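Local atomic coordinates of farnesyltransferase, putative (Trypanosoma cruzi, PDB entry 3WCA), a protein that probably condenses two molecules of farnesyl diphosphate into squalene, using magnesium and NADPH or NADH, in the first step toward lanosterol. Residues 326-330 and 361-365; 209-213 and 234-238; 63-67 and 136-140; 254-258 and 291-295; 28-32 and 54-59. The protein carries 1 engineered substitution. One frame throughout, in Å; residues are numbered along the deposited sequence.

Interaction 1: 326-330 and 361-365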
# COMPACT_ATOMS: atom_id res chain seq x y z
N LEU A 326 -15.33 11.46 -4.99
CA LEU A 326 -14.74 12.77 -4.78
C LEU A 326 -15.35 13.42 -3.55
O LEU A 326 -14.63 14.02 -2.74
CB LEU A 326 -14.97 13.68 -5.98
CG LEU A 326 -14.17 13.39 -7.25
CD1 LEU A 326 -14.58 14.38 -8.33
CD2 LEU A 326 -12.68 13.49 -6.95
N GLN A 327 -16.67 13.32 -3.41
CA GLN A 327 -17.28 13.94 -2.24
C GLN A 327 -16.87 13.25 -0.93
O GLN A 327 -16.66 13.93 0.07
CB GLN A 327 -18.80 14.04 -2.39
CG GLN A 327 -19.54 12.81 -2.85
CD GLN A 327 -20.92 13.14 -3.42
OE1 GLN A 327 -21.03 13.68 -4.53
NE2 GLN A 327 -21.97 12.85 -2.66
N MET A 328 -16.72 11.93 -0.92
CA MET A 328 -16.29 11.27 0.31
C MET A 328 -14.84 11.67 0.65
O MET A 328 -14.50 11.82 1.81
CB MET A 328 -16.40 9.75 0.20
CG MET A 328 -17.83 9.24 0.33
SD MET A 328 -17.90 7.45 0.49
CE MET A 328 -17.69 6.99 -1.22
N LEU A 329 -14.00 11.83 -0.37
CA LEU A 329 -12.61 12.23 -0.15
C LEU A 329 -12.59 13.68 0.35
O LEU A 329 -11.78 14.04 1.21
CB LEU A 329 -11.79 12.13 -1.44
CG LEU A 329 -11.45 10.75 -2.00
CD1 LEU A 329 -10.72 10.89 -3.33
CD2 LEU A 329 -10.59 9.98 -1.00
N LYS A 330 -13.47 14.50 -0.20
CA LYS A 330 -13.54 15.89 0.22
C LYS A 330 -13.97 15.91 1.69
O LYS A 330 -13.37 16.60 2.52
CB LYS A 330 -14.56 16.66 -0.63
CG LYS A 330 -14.55 18.16 -0.36
CD LYS A 330 -15.77 18.84 -0.92
CE LYS A 330 -15.41 19.72 -2.09
NZ LYS A 330 -14.63 18.94 -3.09
N MET A 361 -10.00 18.11 -6.17
CA MET A 361 -11.29 17.43 -6.16
C MET A 361 -12.35 18.27 -6.87
O MET A 361 -13.02 17.78 -7.78
CB MET A 361 -11.72 17.16 -4.71
CG MET A 361 -10.97 16.02 -4.03
SD MET A 361 -11.00 16.11 -2.23
CE MET A 361 -9.35 15.52 -1.85
N GLU A 362 -12.50 19.52 -6.44
CA GLU A 362 -13.48 20.42 -7.05
C GLU A 362 -13.15 20.57 -8.53
O GLU A 362 -14.02 20.89 -9.34
CB GLU A 362 -13.46 21.78 -6.34
CG GLU A 362 -13.73 21.69 -4.84
CD GLU A 362 -13.79 23.04 -4.13
OE1 GLU A 362 -12.90 23.89 -4.36
OE2 GLU A 362 -14.72 23.25 -3.32
N SER A 363 -11.90 20.32 -8.87
CA SER A 363 -11.43 20.41 -10.25
C SER A 363 -12.13 19.38 -11.14
O SER A 363 -12.02 19.44 -12.37
CB SER A 363 -9.91 20.21 -10.29
OG SER A 363 -9.42 20.18 -11.62
N HIS A 364 -12.84 18.43 -10.53
CA HIS A 364 -13.54 17.40 -11.29
C HIS A 364 -15.02 17.33 -10.94
O HIS A 364 -15.72 16.41 -11.37
CB HIS A 364 -12.89 16.03 -11.05
CG HIS A 364 -11.52 15.89 -11.62
ND1 HIS A 364 -11.29 15.66 -12.96
CD2 HIS A 364 -10.30 15.93 -11.04
CE1 HIS A 364 -9.99 15.58 -13.18
NE2 HIS A 364 -9.36 15.74 -12.03
N GLN A 365 -15.51 18.30 -10.18
CA GLN A 365 -16.92 18.34 -9.77
C GLN A 365 -17.77 19.32 -10.59
O GLN A 365 -17.29 19.97 -11.52
CB GLN A 365 -17.04 18.70 -8.29
CG GLN A 365 -16.37 17.70 -7.36
CD GLN A 365 -16.69 17.96 -5.90
OE1 GLN A 365 -16.39 19.03 -5.37
NE2 GLN A 365 -17.31 16.99 -5.25
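Met361 lays its thioether against the backbone of Leu329 and Lys330, joining the last helix of this all-helical squalene synthase fold, 347-362, to helix 322-338. SD comes to 3.5 Å from Lys330 CA, and the terminal CE carries on toward CB of Leu329. Helix 261-269 packs on Met361 too, through Val261 and Val265, and the thioether is buried between helices. Glu362 takes part with its methylene: CG lies 3.4 Å from Lys330 NZ, the glutamate chain passing crosswise to the lysine. Its carboxylate stays beyond salt-bridge range, OE2 being 4.3 Å from the same NZ, so any attraction there is probably long-range. Glu362 to Gln365 form a type I beta turn. That turn brings His364 back over helix 322-338, where its CB sits 3.6 Å from Leu326 CD1; the imidazole reaches elsewhere, NE2 being hydrogen-bonded to Glu266. Gln365, the last residue, closes the contact from the solvent side, with CG 3.9 Å from Leu326 CD1. The lysine rises to it by a chain that sets out extended (chi1 -172°) and then bends at both chi3 and chi4. NZ gives a hydrogen bond to Gln365 OE1 at 2.9 Å, approaching from above the carbonyl plane, 50° out of it.

Interaction 2: 209-213 and 234-238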
# COMPACT_ATOMS: atom_id res chain seq x y z
N PHE A 209 2.76 2.70 13.19
CA PHE A 209 3.98 3.05 13.91
C PHE A 209 4.23 2.26 15.19
O PHE A 209 5.26 1.61 15.34
CB PHE A 209 4.01 4.54 14.26
CG PHE A 209 5.19 4.94 15.11
CD1 PHE A 209 6.42 5.20 14.52
CD2 PHE A 209 5.08 5.02 16.49
CE1 PHE A 209 7.52 5.54 15.31
CE2 PHE A 209 6.18 5.35 17.28
CZ PHE A 209 7.40 5.61 16.68
N TYR A 210 3.29 2.32 16.13
CA TYR A 210 3.46 1.63 17.41
C TYR A 210 3.64 0.13 17.26
O TYR A 210 4.57 -0.45 17.83
CB TYR A 210 2.26 1.89 18.32
CG TYR A 210 2.46 1.38 19.74
CD1 TYR A 210 3.44 1.93 20.57
CD2 TYR A 210 1.66 0.36 20.26
CE1 TYR A 210 3.61 1.48 21.87
CE2 TYR A 210 1.83 -0.10 21.56
CZ TYR A 210 2.80 0.47 22.36
OH TYR A 210 2.96 0.03 23.66
N GLU A 211 2.74 -0.49 16.52
CA GLU A 211 2.80 -1.93 16.28
C GLU A 211 4.14 -2.31 15.66
O GLU A 211 4.72 -3.33 16.01
CB GLU A 211 1.66 -2.32 15.34
CG GLU A 211 1.64 -3.78 14.93
CD GLU A 211 0.55 -4.07 13.92
OE1 GLU A 211 -0.61 -3.69 14.19
OE2 GLU A 211 0.86 -4.66 12.87
N ASP A 212 4.62 -1.49 14.74
CA ASP A 212 5.89 -1.79 14.09
C ASP A 212 7.11 -1.63 15.00
O ASP A 212 8.01 -2.48 15.00
CB ASP A 212 6.08 -0.91 12.84
CG ASP A 212 5.10 -1.26 11.72
OD1 ASP A 212 4.64 -2.42 11.67
OD2 ASP A 212 4.81 -0.39 10.87
N ILE A 213 7.13 -0.55 15.78
CA ILE A 213 8.26 -0.28 16.66
C ILE A 213 8.29 -1.21 17.87
O ILE A 213 9.33 -1.36 18.53
CB ILE A 213 8.24 1.19 17.15
CG1 ILE A 213 9.64 1.61 17.62
CG2 ILE A 213 7.25 1.36 18.29
CD1 ILE A 213 9.80 3.11 17.77
N LEU A 234 13.63 7.62 18.20
CA LEU A 234 12.27 7.36 17.74
C LEU A 234 11.46 6.66 18.82
O LEU A 234 10.28 6.98 19.03
CB LEU A 234 12.34 6.50 16.48
CG LEU A 234 11.21 6.54 15.46
CD1 LEU A 234 10.87 7.98 15.10
CD2 LEU A 234 11.65 5.77 14.22
N HIS A 235 12.09 5.72 19.52
CA HIS A 235 11.43 4.99 20.59
C HIS A 235 10.90 5.90 21.71
O HIS A 235 10.13 5.45 22.57
CB HIS A 235 12.40 3.96 21.20
CG HIS A 235 12.63 2.76 20.35
ND1 HIS A 235 13.30 2.81 19.14
CD2 HIS A 235 12.29 1.46 20.54
CE1 HIS A 235 13.37 1.59 18.63
NE2 HIS A 235 12.77 0.75 19.46
N ALA A 236 11.30 7.16 21.70
CA ALA A 236 10.84 8.10 22.73
C ALA A 236 9.36 8.43 22.58
O ALA A 236 8.70 8.80 23.55
CB ALA A 236 11.67 9.38 22.68
N PHE A 237 8.85 8.30 21.36
CA PHE A 237 7.44 8.59 21.08
C PHE A 237 6.49 7.64 21.79
O PHE A 237 5.28 7.86 21.80
CB PHE A 237 7.18 8.54 19.57
CG PHE A 237 7.87 9.64 18.79
CD1 PHE A 237 8.41 10.74 19.45
CD2 PHE A 237 7.94 9.58 17.41
CE1 PHE A 237 9.01 11.78 18.73
CE2 PHE A 237 8.53 10.60 16.68
CZ PHE A 237 9.07 11.71 17.34
N LYS A 238 7.03 6.60 22.40
CA LYS A 238 6.17 5.65 23.10
C LYS A 238 5.81 6.14 24.50
O LYS A 238 4.87 5.63 25.13
CB LYS A 238 6.87 4.28 23.16
CG LYS A 238 7.09 3.64 21.79
CD LYS A 238 7.71 2.25 21.89
CE LYS A 238 9.19 2.32 22.27
NZ LYS A 238 9.81 0.96 22.31
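Ile213 is the main bump of this contact, a branched side chain pushed from the end of the short helix 209-213 into a hollow bounded by His235, Leu234 and Lys238. Its terminal methyl sits over the centre of the imidazole: CD1 stands 3.8 Å from the centroid of the His235 ring, 11° off the normal, a CH-pi contact with one face. Behind it CG1 covers the same face nearer NE2, at 3.7 Å from that atom. The other branch, CG2, turns to the lysine and meets Lys238 CD at 3.7 Å. One side chain is in this way shared between a ring and an aliphatic stem. The opposing residues belong to a 3-10 segment, 234-238, in the loop between helices 224-227 and 243-258, so the contact binds an irregular excursion of the squalene/phytoene synthase fold to a short helix next to it. Phe209 supplies the second bump, a ring that reaches both Leu234 and Phe237. Its CE1 touches Leu234 CG at 3.8 Å, near the ring plane, while CE2 approaches Phe237 CB at 4.1 Å. The Phe209 CZ corner in turn points at the edge of the Phe237 ring. Trp222 and Phe301 enclose Phe209 further, and Ala246 and Cys249 of helix 243-258 back Phe237. At the outer margin Lys238 lies crosswise to Tyr210, its CG 4.1 Å from Tyr210 CE1 at the edge of the phenol ring.

Interaction 3: 63-67 and 136-140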
# COMPACT_ATOMS: atom_id res chain seq x y z
N VAL A 63 1.98 -13.52 -5.55
CA VAL A 63 3.39 -13.57 -5.89
C VAL A 63 4.14 -12.55 -5.01
O VAL A 63 5.11 -12.90 -4.35
CB VAL A 63 3.62 -13.23 -7.38
CG1 VAL A 63 5.09 -12.93 -7.64
CG2 VAL A 63 3.16 -14.39 -8.25
N LEU A 64 3.66 -11.31 -5.00
CA LEU A 64 4.28 -10.25 -4.22
C LEU A 64 4.19 -10.55 -2.73
O LEU A 64 5.08 -10.20 -1.95
CB LEU A 64 3.62 -8.89 -4.52
CG LEU A 64 3.63 -8.43 -5.98
CD1 LEU A 64 3.16 -6.99 -6.06
CD2 LEU A 64 5.05 -8.56 -6.56
N ARG A 65 3.10 -11.20 -2.34
CA ARG A 65 2.88 -11.54 -0.95
C ARG A 65 3.93 -12.56 -0.53
O ARG A 65 4.38 -12.57 0.62
CB ARG A 65 1.49 -12.13 -0.78
CG ARG A 65 1.17 -12.45 0.65
CD ARG A 65 1.29 -11.22 1.53
NE ARG A 65 1.07 -11.58 2.92
CZ ARG A 65 0.86 -10.71 3.89
NH1 ARG A 65 0.83 -9.40 3.63
NH2 ARG A 65 0.66 -11.15 5.13
N ALA A 66 4.31 -13.44 -1.45
CA ALA A 66 5.34 -14.43 -1.17
C ALA A 66 6.65 -13.67 -0.92
O ALA A 66 7.33 -13.92 0.07
CB ALA A 66 5.49 -15.38 -2.35
N LEU A 67 6.99 -12.73 -1.82
CA LEU A 67 8.21 -11.94 -1.65
C LEU A 67 8.23 -11.29 -0.28
O LEU A 67 9.24 -11.34 0.44
CB LEU A 67 8.30 -10.81 -2.68
CG LEU A 67 8.56 -11.13 -4.15
CD1 LEU A 67 8.65 -9.82 -4.93
CD2 LEU A 67 9.84 -11.93 -4.27
N CYS A 136 7.48 -8.36 -10.20
CA CYS A 136 8.03 -9.25 -9.17
C CYS A 136 9.54 -9.09 -9.00
O CYS A 136 10.05 -8.97 -7.89
CB CYS A 136 7.72 -10.70 -9.51
SG CYS A 136 8.46 -11.85 -8.37
N GLU A 137 10.24 -9.10 -10.13
CA GLU A 137 11.69 -8.95 -10.15
C GLU A 137 12.14 -7.57 -9.62
O GLU A 137 13.01 -7.49 -8.76
CB GLU A 137 12.21 -9.15 -11.58
CG GLU A 137 13.70 -8.93 -11.73
CD GLU A 137 14.26 -9.47 -13.03
OE1 GLU A 137 13.78 -9.05 -14.11
OE2 GLU A 137 15.17 -10.32 -12.97
N ARG A 138 11.55 -6.51 -10.15
CA ARG A 138 11.90 -5.17 -9.71
C ARG A 138 11.62 -4.94 -8.21
O ARG A 138 12.41 -4.29 -7.53
CB ARG A 138 11.19 -4.13 -10.57
CG ARG A 138 11.71 -4.08 -12.00
CD ARG A 138 10.79 -3.31 -12.93
NE ARG A 138 10.73 -1.88 -12.61
CZ ARG A 138 9.87 -1.04 -13.16
NH1 ARG A 138 8.99 -1.49 -14.05
NH2 ARG A 138 9.88 0.25 -12.83
N MET A 139 10.52 -5.48 -7.69
CA MET A 139 10.22 -5.30 -6.27
C MET A 139 11.21 -6.08 -5.42
O MET A 139 11.67 -5.60 -4.38
CB MET A 139 8.80 -5.77 -5.93
CG MET A 139 8.52 -5.79 -4.40
SD MET A 139 6.80 -6.22 -3.97
CE MET A 139 5.95 -4.89 -4.91
N ALA A 140 11.51 -7.29 -5.85
CA ALA A 140 12.45 -8.14 -5.13
C ALA A 140 13.82 -7.46 -5.00
O ALA A 140 14.38 -7.40 -3.91
CB ALA A 140 12.59 -9.47 -5.85
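Leu64 and Cys136, then Leu67 and Ala140 one turn on, are the closest backbone pairs between two nearly parallel helical segments whose axes come within 10.3 Å and cross at -20°. They belong to helices 51-72 and 126-147 of the all-helical class I isoprenoid synthase fold, in which helices surround the substrate pocket. At this spacing the gap is filled by side chains, all of the touching ones buried and held by van der Waals contact. Cys136 fills the N-terminal end: its SG meets Val63 CG1 at 3.6 Å and is also approached by Leu67. Next in line, Leu64 and Met139 stand roughly perpendicular, and Leu64 CD1 reaches Met139 CE at 3.7 Å. The methionine chain runs straight out from its helix through a trans first torsion (chi1 172°) and bends only at chi3, which turns the methyl back toward both branches of the leucine. Val168 of helix 154-179 touches Leu64 and Met139 alike. Leu67 directly precedes Asp68, which binds magnesium with Glu71 and Asp72 in the DxxED motif, so it packs on helix 126-147 one residue before the first metal ligand; the side chain of Met139 is about 8 Å from a bound magnesium. Leu67 CD2 rests on Ala140 CB at 4.0 Å, and the other methyl, CD1, lies 3.4 Å from Cys136 O, the carbonyl that accepts the helical hydrogen bond from Ala140 N.

Interaction 4: 254-258 and 291-295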
# COMPACT_ATOMS: atom_id res chain seq x y z
N VAL A 254 1.93 12.99 8.20
CA VAL A 254 0.66 13.17 7.52
C VAL A 254 0.84 14.17 6.38
O VAL A 254 0.45 13.91 5.24
CB VAL A 254 -0.41 13.67 8.51
CG1 VAL A 254 -1.68 14.05 7.76
CG2 VAL A 254 -0.72 12.57 9.51
N ALA A 255 1.46 15.32 6.68
CA ALA A 255 1.71 16.35 5.67
C ALA A 255 2.45 15.74 4.49
O ALA A 255 2.18 16.05 3.34
CB ALA A 255 2.54 17.49 6.27
N ASP A 256 3.39 14.85 4.78
CA ASP A 256 4.14 14.23 3.71
C ASP A 256 3.24 13.34 2.84
O ASP A 256 3.38 13.31 1.61
CB ASP A 256 5.27 13.41 4.29
CG ASP A 256 6.04 12.66 3.22
OD1 ASP A 256 6.79 13.32 2.48
OD2 ASP A 256 5.88 11.42 3.13
N ALA A 257 2.30 12.63 3.45
CA ALA A 257 1.41 11.75 2.68
C ALA A 257 0.40 12.53 1.85
O ALA A 257 0.01 12.10 0.78
CB ALA A 257 0.68 10.79 3.62
N LEU A 258 -0.02 13.69 2.35
CA LEU A 258 -1.00 14.50 1.66
C LEU A 258 -0.53 14.97 0.29
O LEU A 258 -1.34 15.33 -0.55
CB LEU A 258 -1.38 15.71 2.52
CG LEU A 258 -2.34 15.37 3.65
CD1 LEU A 258 -2.58 16.60 4.53
CD2 LEU A 258 -3.64 14.87 3.04
N LEU A 291 -6.19 8.35 7.44
CA LEU A 291 -5.31 9.49 7.56
C LEU A 291 -5.98 10.64 8.32
O LEU A 291 -5.32 11.32 9.12
CB LEU A 291 -4.90 9.98 6.16
CG LEU A 291 -3.72 10.97 6.18
CD1 LEU A 291 -2.44 10.21 6.58
CD2 LEU A 291 -3.58 11.64 4.82
N SER A 292 -7.27 10.86 8.09
CA SER A 292 -7.98 11.93 8.79
C SER A 292 -8.11 11.59 10.27
O SER A 292 -8.17 12.47 11.12
CB SER A 292 -9.37 12.14 8.19
OG SER A 292 -10.24 11.09 8.53
N LEU A 293 -8.14 10.30 10.58
CA LEU A 293 -8.26 9.83 11.95
C LEU A 293 -6.94 9.83 12.71
O LEU A 293 -6.91 10.12 13.90
CB LEU A 293 -8.84 8.42 11.99
CG LEU A 293 -10.31 8.26 12.37
CD1 LEU A 293 -11.21 9.05 11.44
CD2 LEU A 293 -10.67 6.78 12.34
N VAL A 294 -5.83 9.51 12.04
CA VAL A 294 -4.55 9.48 12.72
C VAL A 294 -3.95 10.85 12.89
O VAL A 294 -3.11 11.06 13.77
CB VAL A 294 -3.50 8.59 12.01
CG1 VAL A 294 -4.01 7.17 11.88
CG2 VAL A 294 -3.14 9.19 10.66
N PHE A 295 -4.35 11.79 12.05
CA PHE A 295 -3.81 13.13 12.13
C PHE A 295 -4.03 13.78 13.50
O PHE A 295 -5.14 13.78 14.01
CB PHE A 295 -4.42 14.01 11.04
CG PHE A 295 -3.96 15.44 11.09
CD1 PHE A 295 -2.61 15.75 10.95
CD2 PHE A 295 -4.87 16.47 11.28
CE1 PHE A 295 -2.17 17.08 11.00
CE2 PHE A 295 -4.45 17.81 11.33
CZ PHE A 295 -3.09 18.11 11.19
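Val254 and Leu291 pack as two aliphatic side chains lying alongside with their chains running in opposing senses, Val254 CG1 being 4.0 Å from Leu291 CG. The leucine divides its branches between two partners. Its CD1 faces both methyls of Val254 and touches Ala257 CB more loosely at 4.3 Å, while CD2 meets Leu258 CD2 at 3.7 Å. A first torsion of -166° points the leucine fork straight across the gap. Val254 CG2 also makes a light contact with Val294 CG2 at 4.3 Å. These are helix-to-helix contacts of the all-helical squalene/phytoene synthase fold, made between the C-terminal part of helix 243-258 and that of helix 274-294. They are continuous with a wider core: Phe199, Thr203 and Ile206 of helix 191-207 also touch Leu291, and Leu336 of helix 322-338 leans on it as well. One contact is aliphatic on aromatic. Phe295, the first residue to leave the helical conformation, swings its ring back to Val254 and lies athwart that side chain, with CD1 3.7 Å from Val254 CG1 in an oblique approach. Ile350 of helix 347-362 covers the ring further. Within each segment the helical backbone bonds persist: Leu258 N to Val254 O spans 2.9 Å, and Phe295 N still reaches Leu291 O at 3.1 Å, so the last turn is closed where the chain departs.

Interaction 5: 28-32 and 54-59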
# COMPACT_ATOMS: atom_id res chain seq x y z
N LEU A 28 -6.78 -22.12 -8.69
CA LEU A 28 -7.32 -20.78 -8.50
C LEU A 28 -8.05 -20.70 -7.17
O LEU A 28 -7.92 -19.71 -6.45
CB LEU A 28 -8.28 -20.41 -9.64
CG LEU A 28 -7.65 -19.74 -10.86
CD1 LEU A 28 -8.74 -19.32 -11.84
CD2 LEU A 28 -6.85 -18.53 -10.41
N ARG A 29 -8.81 -21.74 -6.84
CA ARG A 29 -9.55 -21.74 -5.58
C ARG A 29 -8.62 -21.61 -4.38
O ARG A 29 -8.93 -20.88 -3.43
CB ARG A 29 -10.40 -23.00 -5.46
CG ARG A 29 -11.66 -22.95 -6.33
CD ARG A 29 -12.51 -24.21 -6.18
NE ARG A 29 -13.75 -24.12 -6.95
CZ ARG A 29 -14.80 -23.38 -6.61
NH1 ARG A 29 -14.78 -22.65 -5.50
NH2 ARG A 29 -15.87 -23.34 -7.40
N PHE A 30 -7.49 -22.30 -4.41
CA PHE A 30 -6.54 -22.23 -3.32
C PHE A 30 -6.04 -20.79 -3.25
O PHE A 30 -5.96 -20.19 -2.18
CB PHE A 30 -5.35 -23.15 -3.57
CG PHE A 30 -4.20 -22.91 -2.63
CD1 PHE A 30 -4.15 -23.56 -1.40
CD2 PHE A 30 -3.19 -22.01 -2.96
CE1 PHE A 30 -3.11 -23.31 -0.51
CE2 PHE A 30 -2.15 -21.75 -2.07
CZ PHE A 30 -2.10 -22.40 -0.85
N CYS A 31 -5.70 -20.24 -4.42
CA CYS A 31 -5.21 -18.87 -4.50
C CYS A 31 -6.16 -17.91 -3.79
O CYS A 31 -5.74 -17.13 -2.94
CB CYS A 31 -5.06 -18.46 -5.97
SG CYS A 31 -3.60 -19.15 -6.78
N TYR A 32 -7.43 -17.96 -4.15
CA TYR A 32 -8.43 -17.09 -3.55
C TYR A 32 -8.62 -17.42 -2.08
O TYR A 32 -8.96 -16.55 -1.28
CB TYR A 32 -9.75 -17.19 -4.30
CG TYR A 32 -9.79 -16.40 -5.59
CD1 TYR A 32 -9.79 -15.00 -5.57
CD2 TYR A 32 -9.82 -17.03 -6.83
CE1 TYR A 32 -9.81 -14.26 -6.75
CE2 TYR A 32 -9.85 -16.30 -8.01
CZ TYR A 32 -9.84 -14.92 -7.97
OH TYR A 32 -9.87 -14.20 -9.14
N ARG A 54 -9.68 -10.32 -12.26
CA ARG A 54 -9.58 -10.73 -10.88
C ARG A 54 -8.59 -11.85 -10.65
O ARG A 54 -7.85 -11.85 -9.65
CB ARG A 54 -10.96 -11.12 -10.36
CG ARG A 54 -11.08 -11.06 -8.86
CD ARG A 54 -12.53 -10.94 -8.44
NE ARG A 54 -13.21 -12.22 -8.52
CZ ARG A 54 -14.50 -12.36 -8.81
NH1 ARG A 54 -15.25 -11.31 -9.08
NH2 ARG A 54 -15.03 -13.57 -8.85
N ASP A 55 -8.57 -12.82 -11.56
CA ASP A 55 -7.65 -13.95 -11.44
C ASP A 55 -6.23 -13.44 -11.57
O ASP A 55 -5.36 -13.81 -10.79
CB ASP A 55 -7.90 -15.00 -12.53
CG ASP A 55 -9.25 -15.69 -12.38
OD1 ASP A 55 -9.68 -15.94 -11.24
OD2 ASP A 55 -9.87 -16.00 -13.42
N ALA A 56 -6.00 -12.59 -12.56
CA ALA A 56 -4.67 -12.04 -12.80
C ALA A 56 -4.20 -11.22 -11.60
O ALA A 56 -3.05 -11.36 -11.15
CB ALA A 56 -4.69 -11.18 -14.05
N VAL A 57 -5.07 -10.36 -11.08
CA VAL A 57 -4.72 -9.53 -9.93
C VAL A 57 -4.54 -10.38 -8.68
O VAL A 57 -3.64 -10.12 -7.87
CB VAL A 57 -5.79 -8.44 -9.70
CG1 VAL A 57 -5.62 -7.80 -8.34
CG2 VAL A 57 -5.67 -7.39 -10.78
N CYS A 58 -5.36 -11.42 -8.51
CA CYS A 58 -5.21 -12.28 -7.34
C CYS A 58 -3.87 -13.01 -7.32
O CYS A 58 -3.23 -13.15 -6.27
CB CYS A 58 -6.33 -13.31 -7.28
SG CYS A 58 -6.04 -14.54 -6.03
N ILE A 59 -3.45 -13.50 -8.48
CA ILE A 59 -2.18 -14.21 -8.60
C ILE A 59 -1.01 -13.24 -8.43
O ILE A 59 0.01 -13.58 -7.83
CB ILE A 59 -2.06 -14.91 -9.97
CG1 ILE A 59 -3.21 -15.89 -10.15
CG2 ILE A 59 -0.71 -15.62 -10.09
CD1 ILE A 59 -3.39 -16.82 -8.95
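The Tyr32 ring carries the sulfur of Cys58 on one face and a carboxylate oxygen of Asp55 at its edge. SG stands 4.0 Å from the ring centroid and 20° off the normal, shifted toward the rim, a cysteine sulfur-aromatic contact backed by Cys58 CB at 3.6 Å from Tyr32 CE1. At the phenol end OH donates a hydrogen bond of 2.7 Å to Asp55 OD1, which lies in the ring plane but is met 37° out of the carboxylate's own plane. The hydroxyl also rests on the stem of Arg54, 3.4 Å from its CG, while the guanidinium NH1 is bonded to Leu49 O. Leu28 lies across the aspartate, with CD1 3.6 Å from OD1. Deeper in, Ile59 turns CD1 toward Cys31, 3.8 Å from its CB, and Ala120 of helix 115-122 touches both residues. The segment axes approach to 10.2 Å and cross at 60°, an inclined helix pair that sets the N-terminal helix 26-38 on helix 51-72, which carries the magnesium ligands Asp68, Glu71 and Asp72 of this class I isoprenoid synthase fold.

Interactions 3 and 5 share helix 51-72 and lie about 16 Å apart between centres: interaction 5 fastens its N-terminal part to helix 26-38, interaction 3 the turn just before the magnesium ligands Asp68, Glu71 and Asp72. Interaction 3 is also nearest the substrate analogue, the side chain of Leu64 being about 7 Å from it. Interaction 4 lies on the opposite side of the chain's centre from both, about 28 Å from interaction 3 between centres. Interactions 1 and 2 have centres about 18 and 17 Å from its own. Helices 322-338 and 347-362, paired in interaction 1, both touch Phe295 of interaction 4. The side chains of Ala257, Leu329 and Phe209, of interactions 4, 1 and 2, lie about 12, 13 and 14 Å from the analogue.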